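PDB 2II1: acetamidase from Bacillus halodurans, which binds calcium ions and probably hydrolyses carbon-nitrogen bonds, other than peptide bonds, in linear amides. Local coordinates for residues M246-L256 with L287-V297; G150-D160 with P218-I229. All coordinates share one frame; numbering follows the deposited sequence.

Two elements that follow each other in the chain, strand 225-232 and helix 235-253, tie the contacts together, although the centres of the two contacts lie about 17 Å apart. Contact 2 packs the calcium-binding loop 150-160 against the hairpin 218-229; contact 1 sets helix 246-253 beside the C-terminal segment 287-297. The neighbouring strands 225-232 and 281-288 join them directly through probable hydrogen bonds, Leu287 N to Phe226 O at 3.0 Å and Leu289 N to Thr224 O at 2.8 Å. A calcium ion is bound within contact 2, by Asn155 and Asp157. In contact 1, Ala251, Thr254 and Leu256 can bind a further calcium, absent from this chain.

Contact 1 (M246-L256 with L287-V297); sequences MATFLANRTAL and LALHYFEKLGV
Leu250 uses both of its methyl groups to reach the C-terminal segment, and it illustrates how one branched side chain can join two helices that share no direct hydrogen bond. Its CD2 lies 3.6 Å from Leu295 CD1 and also touches Phe292 CE1, while CD1 meets Leu287 CD2; the side chain crosses all three partners at about a right angle. One turn earlier, selenomethionine Met246 sends CG anti to the backbone N (chi1 -173°) and then bends at its next two torsions, which folds SE to within 3.8 Å of Phe292 CZ. The selenium lies practically in the plane of the ring, a Met-aromatic contact made at the edge. Phe249 approaches the same ring obliquely, its CE2 3.7 Å from Phe292 CE1, and its CZ touches Val297 CG1. Phe215 and Phe226 extend this aromatic cluster through edge-to-face stacks, on Phe249 and Phe292 respectively.

The helical segments 246-253 and 289-294 run nearly parallel, at 20°, but their axes stay 12.5 Å apart, a separation spanned by these long side chains. The shorter helix ends in a Schellman motif: Gly296 has positive phi, and Val297 N bonds back to Phe292 O at 2.8 Å.

At the end of helix 246-253, Thr254 has OG1 between its N and carbonyl carbon (chi1 81°). From there the hydroxyl donates to Leu250 O, a bond short as modelled at 2.5 Å, and accepts from Leu256 N, forming an ST turn. Its CG2 lies beside Leu295 CB and Val297 CG2, the latter at a doubtfully close spacing. Replacing Thr254 by an alanine would probably leave Leu256 N without its side-chain acceptor and open a gap beside Leu295 and Val297. A water links Ala255 N to Leu295 O. Beyond it Leu256 packs CD1 on Leu295 CD1 and also touches Tyr120 of the second subunit.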
loop_
_atom_site.group_PDB
_atom_site.type_symbol
_atom_site.label_atom_id
_atom_site.label_comp_id
_atom_site.label_asym_id
_atom_site.label_seq_id
_atom_site.Cartn_x
_atom_site.Cartn_y
_atom_site.Cartn_z
HETATM N N MSE A 246 -6.678 13.884 -0.456
HETATM C CA MSE A 246 -6.053 14.184 -1.745
HETATM C C MSE A 246 -7.088 14.752 -2.713
HETATM O O MSE A 246 -6.901 15.811 -3.305
HETATM C CB MSE A 246 -5.385 12.931 -2.332
HETATM C CG MSE A 246 -4.580 13.231 -3.584
HETATM SE SE MSE A 246 -3.116 14.510 -3.266
HETATM C CE MSE A 246 -2.031 13.133 -2.446
ATOM N N ALA A 247 -8.200 14.054 -2.866
ATOM C CA ALA A 247 -9.212 14.418 -3.877
ATOM C C ALA A 247 -9.855 15.811 -3.619
ATOM O O ALA A 247 -10.111 16.580 -4.546
ATOM C CB ALA A 247 -10.288 13.297 -3.955
ATOM N N THR A 248 -10.148 16.112 -2.355
ATOM C CA THR A 248 -10.766 17.391 -2.012
ATOM C C THR A 248 -9.725 18.503 -2.109
ATOM O O THR A 248 -10.061 19.602 -2.509
ATOM C CB THR A 248 -11.458 17.396 -0.619
ATOM O OG1 THR A 248 -10.501 17.134 0.411
ATOM C CG2 THR A 248 -12.587 16.365 -0.539
ATOM N N PHE A 249 -8.476 18.218 -1.760
ATOM C CA PHE A 249 -7.354 19.164 -2.011
ATOM C C PHE A 249 -7.217 19.588 -3.500
ATOM O O PHE A 249 -7.229 20.776 -3.839
ATOM C CB PHE A 249 -6.025 18.567 -1.509
ATOM C CG PHE A 249 -4.809 19.339 -1.949
ATOM C CD1 PHE A 249 -4.751 20.717 -1.798
ATOM C CD2 PHE A 249 -3.729 18.687 -2.493
ATOM C CE1 PHE A 249 -3.603 21.436 -2.221
ATOM C CE2 PHE A 249 -2.591 19.391 -2.911
ATOM C CZ PHE A 249 -2.539 20.774 -2.767
ATOM N N LEU A 250 -7.061 18.594 -4.366
ATOM C CA LEU A 250 -6.983 18.787 -5.815
ATOM C C LEU A 250 -8.212 19.534 -6.379
ATOM O O LEU A 250 -8.082 20.434 -7.206
ATOM C CB LEU A 250 -6.837 17.413 -6.508
ATOM C CG LEU A 250 -5.448 16.835 -6.782
ATOM C CD1 LEU A 250 -5.548 15.497 -7.541
ATOM C CD2 LEU A 250 -4.601 17.811 -7.565
ATOM N N ALA A 251 -9.399 19.159 -5.921
ATOM C CA ALA A 251 -10.623 19.781 -6.377
ATOM C C ALA A 251 -10.652 21.232 -5.925
ATOM O O ALA A 251 -10.803 22.124 -6.753
ATOM C CB ALA A 251 -11.811 19.029 -5.858
ATOM N N ASN A 252 -10.445 21.461 -4.627
ATOM C CA ASN A 252 -10.492 22.801 -4.044
ATOM C C ASN A 252 -9.443 23.765 -4.574
ATOM O O ASN A 252 -9.711 24.954 -4.720
ATOM C CB ASN A 252 -10.341 22.735 -2.517
ATOM C CG ASN A 252 -11.582 22.208 -1.826
ATOM O OD1 ASN A 252 -12.641 22.080 -2.440
ATOM N ND2 ASN A 252 -11.457 21.901 -0.544
ATOM N N ARG A 253 -8.249 23.254 -4.837
ATOM C CA ARG A 253 -7.114 24.087 -5.138
ATOM C C ARG A 253 -6.780 24.135 -6.625
ATOM O O ARG A 253 -5.917 24.898 -7.015
ATOM C CB ARG A 253 -5.897 23.603 -4.335
ATOM C CG ARG A 253 -5.987 23.905 -2.839
ATOM C CD ARG A 253 -5.647 25.371 -2.585
ATOM N NE ARG A 253 -5.536 25.714 -1.166
ATOM C CZ ARG A 253 -6.548 26.081 -0.382
ATOM N NH1 ARG A 253 -7.792 26.159 -0.842
ATOM N NH2 ARG A 253 -6.312 26.378 0.888
ATOM N N THR A 254 -7.442 23.335 -7.457
ATOM C CA THR A 254 -7.150 23.341 -8.896
ATOM C C THR A 254 -8.430 23.466 -9.701
ATOM O O THR A 254 -9.541 23.377 -9.154
ATOM C CB THR A 254 -6.372 22.058 -9.365
ATOM O OG1 THR A 254 -7.279 20.974 -9.540
ATOM C CG2 THR A 254 -5.278 21.645 -8.366
ATOM N N ALA A 255 -8.259 23.629 -11.008
ATOM C CA ALA A 255 -9.368 23.688 -11.960
ATOM C C ALA A 255 -10.121 22.375 -12.072
ATOM O O ALA A 255 -11.219 22.366 -12.616
ATOM C CB ALA A 255 -8.872 24.108 -13.327
ATOM N N LEU A 256 -9.551 21.265 -11.586
ATOM C CA LEU A 256 -10.261 19.971 -11.599
ATOM C C LEU A 256 -11.552 20.057 -10.776
ATOM O O LEU A 256 -11.585 20.745 -9.761
ATOM C CB LEU A 256 -9.390 18.822 -11.022
ATOM C CG LEU A 256 -8.074 18.463 -11.714
ATOM C CD1 LEU A 256 -7.395 17.290 -11.015
ATOM C CD2 LEU A 256 -8.265 18.140 -13.172
ATOM N N LEU A 287 0.566 10.925 -4.955
ATOM C CA LEU A 287 0.535 11.297 -6.365
ATOM C C LEU A 287 1.833 12.043 -6.780
ATOM O O LEU A 287 2.320 12.890 -6.034
ATOM C CB LEU A 287 -0.695 12.152 -6.623
ATOM C CG LEU A 287 -1.003 12.548 -8.062
ATOM C CD1 LEU A 287 -1.494 11.336 -8.936
ATOM C CD2 LEU A 287 -2.000 13.689 -8.051
ATOM N N ALA A 288 2.344 11.738 -7.981
ATOM C CA ALA A 288 3.573 12.320 -8.529
ATOM C C ALA A 288 3.527 13.852 -8.636
ATOM O O ALA A 288 2.533 14.417 -9.082
ATOM C CB ALA A 288 3.882 11.717 -9.889
ATOM N N LEU A 289 4.606 14.518 -8.221
ATOM C CA LEU A 289 4.619 15.997 -8.160
ATOM C C LEU A 289 4.490 16.616 -9.554
ATOM O O LEU A 289 4.025 17.746 -9.705
ATOM C CB LEU A 289 5.905 16.512 -7.502
ATOM C CG LEU A 289 6.170 16.138 -6.044
ATOM C CD1 LEU A 289 7.661 16.342 -5.761
ATOM C CD2 LEU A 289 5.320 16.950 -5.115
ATOM N N HIS A 290 4.890 15.892 -10.585
ATOM C CA HIS A 290 4.788 16.465 -11.923
ATOM C C HIS A 290 3.333 16.715 -12.359
ATOM O O HIS A 290 3.119 17.512 -13.265
ATOM C CB HIS A 290 5.562 15.621 -12.947
ATOM C CG HIS A 290 4.919 14.305 -13.267
ATOM N ND1 HIS A 290 3.853 14.188 -14.137
ATOM C CD2 HIS A 290 5.198 13.049 -12.844
ATOM C CE1 HIS A 290 3.497 12.919 -14.227
ATOM N NE2 HIS A 290 4.299 12.204 -13.456
ATOM N N TYR A 291 2.348 16.062 -11.712
ATOM C CA TYR A 291 0.918 16.324 -11.953
ATOM C C TYR A 291 0.481 17.636 -11.304
ATOM O O TYR A 291 -0.283 18.414 -11.896
ATOM C CB TYR A 291 0.026 15.156 -11.454
ATOM C CG TYR A 291 0.217 13.846 -12.213
ATOM C CD1 TYR A 291 -0.186 13.724 -13.544
ATOM C CD2 TYR A 291 0.812 12.742 -11.608
ATOM C CE1 TYR A 291 -0.018 12.542 -14.237
ATOM C CE2 TYR A 291 0.991 11.553 -12.304
ATOM C CZ TYR A 291 0.568 11.464 -13.615
ATOM O OH TYR A 291 0.752 10.311 -14.310
ATOM N N PHE A 292 0.984 17.894 -10.100
ATOM C CA PHE A 292 0.809 19.184 -9.440
ATOM C C PHE A 292 1.468 20.317 -10.228
ATOM O O PHE A 292 0.928 21.401 -10.285
ATOM C CB PHE A 292 1.360 19.155 -8.014
ATOM C CG PHE A 292 0.655 18.190 -7.135
ATOM C CD1 PHE A 292 -0.544 18.518 -6.550
ATOM C CD2 PHE A 292 1.160 16.913 -6.936
ATOM C CE1 PHE A 292 -1.201 17.584 -5.766
ATOM C CE2 PHE A 292 0.484 15.991 -6.164
ATOM C CZ PHE A 292 -0.684 16.338 -5.585
ATOM N N GLU A 293 2.629 20.083 -10.827
ATOM C CA GLU A 293 3.286 21.124 -11.641
ATOM C C GLU A 293 2.378 21.476 -12.826
ATOM O O GLU A 293 2.078 22.635 -13.066
ATOM C CB GLU A 293 4.650 20.658 -12.165
ATOM C CG GLU A 293 5.622 20.171 -11.100
ATOM N N LYS A 294 1.948 20.449 -13.553
ATOM C CA LYS A 294 0.948 20.565 -14.622
ATOM C C LYS A 294 -0.310 21.344 -14.203
ATOM O O LYS A 294 -0.765 22.218 -14.930
ATOM C CB LYS A 294 0.531 19.166 -15.129
ATOM C CG LYS A 294 1.563 18.423 -15.978
ATOM C CD LYS A 294 1.187 16.929 -16.122
ATOM C CE LYS A 294 2.294 16.096 -16.744
ATOM N NZ LYS A 294 3.039 16.852 -17.813
ATOM N N LEU A 295 -0.858 21.046 -13.027
ATOM C CA LEU A 295 -2.059 21.727 -12.549
ATOM C C LEU A 295 -1.796 23.125 -11.971
ATOM O O LEU A 295 -2.729 23.775 -11.541
ATOM C CB LEU A 295 -2.799 20.868 -11.515
ATOM C CG LEU A 295 -3.462 19.616 -12.090
ATOM C CD1 LEU A 295 -3.873 18.654 -10.979
ATOM C CD2 LEU A 295 -4.656 20.009 -12.987
ATOM N N GLY A 296 -0.547 23.589 -11.982
ATOM C CA GLY A 296 -0.197 24.904 -11.438
ATOM C C GLY A 296 -0.203 24.956 -9.913
ATOM O O GLY A 296 -0.263 26.047 -9.332
ATOM N N VAL A 297 -0.159 23.782 -9.275
ATOM C CA VAL A 297 -0.068 23.627 -7.820
ATOM C C VAL A 297 1.348 23.174 -7.488
ATOM O O VAL A 297 2.314 23.870 -7.776
ATOM C CB VAL A 297 -1.019 22.538 -7.267
ATOM C CG1 VAL A 297 -0.781 22.327 -5.789
ATOM C CG2 VAL A 297 -2.459 22.886 -7.495
HETATM O O HOH W 1 -5.492 23.911 -12.163
#

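Contact 2 (G150-D160 with P218-I229); sequences GPHGGNLDTKD and PALKTDTHFMTI. With CA (calcium ion), chain E.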
loop_
_atom_site.group_PDB
_atom_site.type_symbol
_atom_site.label_atom_id
_atom_site.label_comp_id
_atom_site.label_asym_id
_atom_site.label_seq_id
_atom_site.Cartn_x
_atom_site.Cartn_y
_atom_site.Cartn_z
ATOM N N GLY A 150 -2.895 10.659 14.933
ATOM C CA GLY A 150 -4.092 11.481 14.783
ATOM C C GLY A 150 -3.815 12.614 13.789
ATOM O O GLY A 150 -2.785 12.592 13.097
ATOM N N PRO A 151 -4.731 13.604 13.700
ATOM C CA PRO A 151 -4.492 14.722 12.788
ATOM C C PRO A 151 -3.180 15.498 13.079
ATOM O O PRO A 151 -2.633 16.144 12.185
ATOM C CB PRO A 151 -5.723 15.612 12.986
ATOM C CG PRO A 151 -6.786 14.729 13.620
ATOM C CD PRO A 151 -6.003 13.730 14.439
ATOM N N HIS A 152 -2.734 15.459 14.340
ATOM C CA HIS A 152 -1.516 16.130 14.829
ATOM C C HIS A 152 -0.228 15.396 14.469
ATOM O O HIS A 152 0.875 15.915 14.694
ATOM C CB HIS A 152 -1.568 16.239 16.375
ATOM C CG HIS A 152 -1.513 14.909 17.074
ATOM N ND1 HIS A 152 -2.525 13.982 16.967
ATOM C CD2 HIS A 152 -0.562 14.334 17.849
ATOM C CE1 HIS A 152 -2.195 12.887 17.633
ATOM N NE2 HIS A 152 -1.008 13.072 18.176
ATOM N N GLY A 153 -0.362 14.181 13.940
ATOM C CA GLY A 153 0.780 13.287 13.670
ATOM C C GLY A 153 0.811 12.197 14.732
ATOM O O GLY A 153 -0.155 11.443 14.884
ATOM N N GLY A 154 1.906 12.139 15.481
ATOM C CA GLY A 154 2.127 11.082 16.452
ATOM C C GLY A 154 2.687 9.816 15.807
ATOM O O GLY A 154 3.509 9.903 14.889
ATOM N N ASN A 155 2.193 8.656 16.245
ATOM C CA ASN A 155 2.731 7.343 15.874
ATOM C C ASN A 155 2.286 6.902 14.461
ATOM O O ASN A 155 1.438 6.015 14.289
ATOM C CB ASN A 155 2.337 6.332 16.930
ATOM C CG ASN A 155 3.219 5.126 16.940
ATOM O OD1 ASN A 155 4.263 5.068 16.260
ATOM N ND2 ASN A 155 2.801 4.129 17.693
ATOM N N LEU A 156 2.856 7.583 13.463
ATOM C CA LEU A 156 2.445 7.441 12.051
ATOM C C LEU A 156 3.100 6.233 11.392
ATOM O O LEU A 156 2.557 5.692 10.424
ATOM C CB LEU A 156 2.820 8.718 11.247
ATOM C CG LEU A 156 2.061 10.025 11.536
ATOM C CD1 LEU A 156 2.558 11.231 10.755
ATOM C CD2 LEU A 156 0.560 9.879 11.277
ATOM N N ASP A 157 4.277 5.839 11.905
ATOM C CA ASP A 157 5.100 4.797 11.295
ATOM C C ASP A 157 5.028 4.764 9.764
ATOM O O ASP A 157 4.656 3.759 9.150
ATOM C CB ASP A 157 4.811 3.438 11.949
ATOM C CG ASP A 157 5.230 3.406 13.406
ATOM O OD1 ASP A 157 6.206 4.108 13.762
ATOM O OD2 ASP A 157 4.603 2.685 14.201
ATOM N N THR A 158 5.429 5.888 9.167
ATOM C CA THR A 158 5.393 6.107 7.723
ATOM C C THR A 158 6.831 6.157 7.241
ATOM O O THR A 158 7.614 7.036 7.643
ATOM C CB THR A 158 4.574 7.413 7.407
ATOM O OG1 THR A 158 3.209 7.192 7.765
ATOM C CG2 THR A 158 4.629 7.833 5.947
ATOM N N LYS A 159 7.191 5.199 6.387
ATOM C CA LYS A 159 8.573 5.012 5.965
ATOM C C LYS A 159 9.076 6.095 5.018
ATOM O O LYS A 159 10.286 6.234 4.804
ATOM C CB LYS A 159 8.800 3.590 5.380
ATOM C CG LYS A 159 8.381 3.386 3.919
ATOM C CD LYS A 159 8.718 1.988 3.423
ATOM C CE LYS A 159 8.266 1.820 1.984
ATOM N NZ LYS A 159 8.621 0.509 1.365
ATOM N N ASP A 160 8.160 6.873 4.461
ATOM C CA ASP A 160 8.546 7.998 3.605
ATOM C C ASP A 160 8.980 9.219 4.421
ATOM O O ASP A 160 9.510 10.192 3.867
ATOM C CB ASP A 160 7.405 8.350 2.641
ATOM C CG ASP A 160 7.243 7.309 1.538
ATOM O OD1 ASP A 160 8.249 6.994 0.888
ATOM O OD2 ASP A 160 6.124 6.797 1.319
ATOM N N PRO A 218 -1.918 15.209 8.484
ATOM C CA PRO A 218 -0.544 15.382 8.060
ATOM C C PRO A 218 -0.349 15.137 6.590
ATOM O O PRO A 218 -1.178 14.487 5.938
ATOM C CB PRO A 218 0.226 14.359 8.921
ATOM C CG PRO A 218 -0.717 14.052 10.074
ATOM C CD PRO A 218 -2.047 14.086 9.431
ATOM N N ALA A 219 0.774 15.618 6.064
ATOM C CA ALA A 219 1.100 15.344 4.692
ATOM C C ALA A 219 2.591 15.370 4.490
ATOM O O ALA A 219 3.361 15.893 5.308
ATOM C CB ALA A 219 0.416 16.361 3.769
ATOM N N LEU A 220 3.009 14.831 3.370
ATOM C CA LEU A 220 4.408 14.874 3.047
ATOM C C LEU A 220 4.690 14.985 1.560
ATOM O O LEU A 220 3.890 14.595 0.721
ATOM C CB LEU A 220 5.117 13.654 3.702
ATOM C CG LEU A 220 4.888 12.234 3.218
ATOM C CD1 LEU A 220 5.738 12.108 1.917
ATOM C CD2 LEU A 220 5.343 11.224 4.288
ATOM N N LYS A 221 5.878 15.499 1.269
ATOM C CA LYS A 221 6.416 15.584 -0.098
ATOM C C LYS A 221 7.834 15.022 -0.070
ATOM O O LYS A 221 8.612 15.373 0.821
ATOM C CB LYS A 221 6.357 17.028 -0.572
ATOM C CG LYS A 221 7.347 17.435 -1.652
ATOM C CD LYS A 221 7.091 18.840 -2.134
ATOM C CE LYS A 221 7.651 19.899 -1.181
ATOM N NZ LYS A 221 8.056 21.162 -1.908
ATOM N N THR A 222 8.113 14.090 -1.002
ATOM C CA THR A 222 9.429 13.516 -1.218
ATOM C C THR A 222 10.040 14.258 -2.416
ATOM O O THR A 222 9.481 15.253 -2.866
ATOM C CB THR A 222 9.342 12.013 -1.545
ATOM O OG1 THR A 222 8.625 11.824 -2.787
ATOM C CG2 THR A 222 8.639 11.249 -0.419
ATOM N N ASP A 223 11.162 13.783 -2.940
ATOM C CA ASP A 223 11.707 14.328 -4.190
ATOM C C ASP A 223 10.778 14.111 -5.409
ATOM O O ASP A 223 10.944 14.777 -6.398
ATOM C CB ASP A 223 13.082 13.708 -4.500
ATOM C CG ASP A 223 14.237 14.384 -3.745
ATOM O OD1 ASP A 223 14.011 15.013 -2.676
ATOM O OD2 ASP A 223 15.384 14.267 -4.224
ATOM N N THR A 224 9.824 13.180 -5.358
ATOM C CA THR A 224 9.034 12.836 -6.551
ATOM C C THR A 224 7.518 12.836 -6.368
ATOM O O THR A 224 6.779 12.913 -7.358
ATOM C CB THR A 224 9.425 11.436 -7.058
ATOM O OG1 THR A 224 9.418 10.523 -5.962
ATOM C CG2 THR A 224 10.807 11.462 -7.674
ATOM N N HIS A 225 7.065 12.730 -5.128
ATOM C CA HIS A 225 5.634 12.580 -4.811
ATOM C C HIS A 225 5.190 13.472 -3.679
ATOM O O HIS A 225 5.986 13.905 -2.863
ATOM C CB HIS A 225 5.303 11.142 -4.442
ATOM C CG HIS A 225 5.358 10.212 -5.597
ATOM N ND1 HIS A 225 6.546 9.710 -6.063
ATOM C CD2 HIS A 225 4.392 9.719 -6.409
ATOM C CE1 HIS A 225 6.313 8.934 -7.105
ATOM N NE2 HIS A 225 5.017 8.928 -7.338
ATOM N N PHE A 226 3.891 13.728 -3.662
ATOM C CA PHE A 226 3.227 14.387 -2.561
ATOM C C PHE A 226 2.227 13.364 -2.008
ATOM O O PHE A 226 1.640 12.584 -2.763
ATOM C CB PHE A 226 2.524 15.661 -3.055
ATOM C CG PHE A 226 1.684 16.310 -2.014
ATOM C CD1 PHE A 226 2.269 17.085 -1.029
ATOM C CD2 PHE A 226 0.321 16.086 -1.972
ATOM C CE1 PHE A 226 1.497 17.615 -0.031
ATOM C CE2 PHE A 226 -0.446 16.642 -0.983
ATOM C CZ PHE A 226 0.132 17.394 -0.025
HETATM N N MSE A 227 2.084 13.316 -0.691
HETATM C CA MSE A 227 1.162 12.358 -0.079
HETATM C C MSE A 227 0.370 12.933 1.037
HETATM O O MSE A 227 0.913 13.620 1.891
HETATM C CB MSE A 227 1.931 11.188 0.516
HETATM C CG MSE A 227 3.034 10.719 -0.358
HETATM SE SE MSE A 227 3.835 9.146 0.426
HETATM C CE MSE A 227 5.445 9.199 -0.704
ATOM N N THR A 228 -0.910 12.577 1.048
ATOM C CA THR A 228 -1.807 12.851 2.153
ATOM C C THR A 228 -1.879 11.633 3.096
ATOM O O THR A 228 -1.975 10.495 2.664
ATOM C CB THR A 228 -3.215 13.309 1.668
ATOM O OG1 THR A 228 -3.776 12.359 0.748
ATOM C CG2 THR A 228 -3.100 14.699 0.978
ATOM N N ILE A 229 -1.797 11.911 4.384
ATOM C CA ILE A 229 -1.832 10.907 5.449
ATOM C C ILE A 229 -3.122 11.000 6.313
ATOM O O ILE A 229 -3.559 12.095 6.737
ATOM C CB ILE A 229 -0.594 11.068 6.355
ATOM C CG1 ILE A 229 0.683 10.941 5.532
ATOM C CG2 ILE A 229 -0.578 9.994 7.421
ATOM C CD1 ILE A 229 1.916 11.402 6.240
HETATM CA CA CA E . 5.914 3.415 16.096
HETATM O O HOH W 2 4.358 1.854 16.891
HETATM O O HOH W 3 7.425 1.481 16.017
#
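Pro218, preceded by a cis peptide bond, lays CG and CD against the backbone of the type I turn Gly150-Gly153, with CD 3.5 Å from Pro151 O. Further along the loop the contact passes to apolar side chains: Leu156 CD2 meets Ile229 CG2 at 4.0 Å, the two side chains running obliquely to one another, and Thr158 CG2 comes tip to tip with Leu220 CD2 at 3.8 Å. The Thr158 methyl can do this because it lies anti to the backbone N, which puts OG1 on another branch, where it hydrogen-bonds Ser274. At the far end the Asp160 carboxylate crosses the extended chain of selenomethionine Met227 at about a right angle, and its OD2 lies 3.2 Å from Met227 CE. That oxygen also forms a salt bridge with Arg284, so its charge is probably balanced within the protein.

Asn155 and Asp157, which alternate with Leu156 and Thr158, turn instead to a calcium ion, a worked example of four successive residues serving metal and core by turns. Asn155 OD1 binds the ion at 2.3 Å, Asp157 grips it with both oxygens (OD1 at 2.5 Å, OD2 at 2.4 Å), and Asp182 and two waters add their own bonds. Around this shell, Asn155 ND2 bonds to Gly147 O and to one of the metal-bound waters, fixing the turn of the amide, while Asn278 ND2 donates to Asp157 OD2. Asp182 also binds a second calcium, together with His184 and Glu198.

Strands 219-221 and 225-229 pair antiparallel as a hairpin facing the loop, through the backbones of Leu220 and Met227. Strand 166-170 flanks the hairpin beside 219-221 and strand 281-288 beside 225-232, while helix 235-253 packs on Phe226 and Thr228.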